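Local coordinates for pesticidial crystal protein CRY2AA (Bacillus thuringiensis serovar kurstaki, PDB 1I5P) that promotes colloid-osmotic lysis of midgut epithelial cells in dipteran and lepidopteran larvae by binding to them, at residues 93-96 / 97-100. Residues are numbered along the deposited sequence; the frame is centred on the assembly and turned at random.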
loop_
_atom_site.group_PDB
_atom_site.type_symbol
_atom_site.label_atom_id
_atom_site.label_comp_id
_atom_site.label_asym_id
_atom_site.label_seq_id
_atom_site.Cartn_x
_atom_site.Cartn_y
_atom_site.Cartn_z
ATOM N N ILE A 93 12.793 7.389 -14.908
ATOM C CA ILE A 93 12.195 6.216 -14.282
ATOM C C ILE A 93 12.945 4.983 -14.776
ATOM O O ILE A 93 13.326 4.120 -13.988
ATOM C CB ILE A 93 10.704 6.087 -14.652
ATOM C CG1 ILE A 93 9.882 7.080 -13.819
ATOM C CG2 ILE A 93 10.226 4.651 -14.432
ATOM C CD1 ILE A 93 8.402 7.123 -14.184
ATOM N N LEU A 94 13.155 4.913 -16.089
ATOM C CA LEU A 94 13.869 3.793 -16.690
ATOM C C LEU A 94 15.289 3.707 -16.173
ATOM O O LEU A 94 15.765 2.633 -15.810
ATOM C CB LEU A 94 13.919 3.928 -18.212
ATOM C CG LEU A 94 14.915 2.964 -18.876
ATOM C CD1 LEU A 94 14.442 1.514 -18.721
ATOM C CD2 LEU A 94 15.067 3.322 -20.341
ATOM N N ARG A 95 15.978 4.840 -16.145
ATOM C CA ARG A 95 17.353 4.834 -15.689
ATOM C C ARG A 95 17.522 4.544 -14.209
ATOM O O ARG A 95 18.476 3.873 -13.816
ATOM C CB ARG A 95 18.024 6.142 -16.091
ATOM C CG ARG A 95 18.054 6.300 -17.616
ATOM C CD ARG A 95 18.293 4.936 -18.286
ATOM N NE ARG A 95 18.564 4.996 -19.719
ATOM C CZ ARG A 95 19.783 5.018 -20.251
ATOM N NH1 ARG A 95 20.852 4.985 -19.471
ATOM N NH2 ARG A 95 19.934 5.051 -21.568
ATOM N N GLU A 96 16.608 5.030 -13.380
ATOM C CA GLU A 96 16.727 4.740 -11.957
ATOM C C GLU A 96 16.327 3.290 -11.708
ATOM O O GLU A 96 16.776 2.676 -10.745
ATOM C CB GLU A 96 15.859 5.687 -11.128
ATOM C CG GLU A 96 16.308 7.139 -11.210
ATOM C CD GLU A 96 15.951 7.938 -9.972
ATOM O OE1 GLU A 96 16.505 7.640 -8.898
ATOM O OE2 GLU A 96 15.120 8.866 -10.076
ATOM N N THR A 97 15.475 2.748 -12.574
ATOM C CA THR A 97 15.060 1.360 -12.442
ATOM C C THR A 97 16.258 0.492 -12.823
ATOM O O THR A 97 16.514 -0.541 -12.202
ATOM C CB THR A 97 13.876 1.035 -13.375
ATOM O OG1 THR A 97 12.760 1.865 -13.030
ATOM C CG2 THR A 97 13.471 -0.430 -13.242
ATOM N N GLU A 98 16.993 0.923 -13.848
ATOM C CA GLU A 98 18.178 0.196 -14.291
ATOM C C GLU A 98 19.190 0.163 -13.158
ATOM O O GLU A 98 19.809 -0.865 -12.895
ATOM C CB GLU A 98 18.815 0.873 -15.514
ATOM C CG GLU A 98 18.124 0.567 -16.831
ATOM C CD GLU A 98 18.865 1.116 -18.045
ATOM O OE1 GLU A 98 18.599 0.632 -19.164
ATOM O OE2 GLU A 98 19.706 2.032 -17.895
ATOM N N GLN A 99 19.354 1.297 -12.486
ATOM C CA GLN A 99 20.299 1.371 -11.389
ATOM C C GLN A 99 19.845 0.518 -10.209
ATOM O O GLN A 99 20.654 -0.165 -9.581
ATOM C CB GLN A 99 20.491 2.826 -10.950
ATOM C CG GLN A 99 21.605 3.026 -9.921
ATOM C CD GLN A 99 22.100 4.461 -9.878
ATOM O OE1 GLN A 99 21.643 5.306 -10.645
ATOM N NE2 GLN A 99 23.043 4.741 -8.983
ATOM N N PHE A 100 18.547 0.550 -9.915
ATOM C CA PHE A 100 17.996 -0.220 -8.804
ATOM C C PHE A 100 18.127 -1.727 -9.011
ATOM O O PHE A 100 18.544 -2.445 -8.108
ATOM C CB PHE A 100 16.515 0.119 -8.588
ATOM C CG PHE A 100 15.889 -0.621 -7.430
ATOM C CD1 PHE A 100 16.207 -0.281 -6.118
ATOM C CD2 PHE A 100 15.007 -1.676 -7.650
ATOM C CE1 PHE A 100 15.655 -0.974 -5.042
ATOM C CE2 PHE A 100 14.448 -2.380 -6.580
ATOM C CZ PHE A 100 14.776 -2.027 -5.271
#
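I93 and T97 meet one turn apart, as do R95 and E98, in a local contact within helix 88-101, near its C-terminal end in the helical N-terminal domain of this three-domain delta-endotoxin. Four consecutive i to i+4 backbone hydrogen bonds, from T97 N to I93 O through F100 N to E96 O, keep the turn regularly alpha-helical. T97 adds a side-chain bond to this pattern: its OG1 donates to I93 O over a short 2.5 Å, while T97 N reaches the same oxygen at 2.9 Å. The two donors come from opposite faces of the carbonyl plane, the hydroxyl standing 36° out of it, so one carbonyl oxygen is gripped twice. The hydroxyl is brought there by a chi1 of -61°, which sets OG1 beside the threonine's own backbone N and turns it back along the helix; it also hydrogen-bonds Y247 OH. I93 lies alongside, with its CG2 4.0 Å from T97 OG1.

On another side of the helix the R95 chain bends at chi2 and runs next to the extended E98 side chain. Their salt bridge is loose: R95 NH1 and E98 OE2 are 3.5 Å apart, the carboxylate oxygen sits off the flat of the guanidinium and the attraction is one of charge alone, with the two planes turned 47° apart. R95 CD comes nearer to E98 OE2, at 3.3 Å. The stronger partners of E98 follow the helix: R104, salt-bridged to OE2, and L105 N, hydrogen-bonded to OE1. E96 OE1 forms a salt bridge with K42. I93 and T97 pack on P175 of helix 170-193, F100 stacks on Y247 of helix 238-259, and L94 and R95 touch L110 of helix 107-135, setting this short helix against three longer helices.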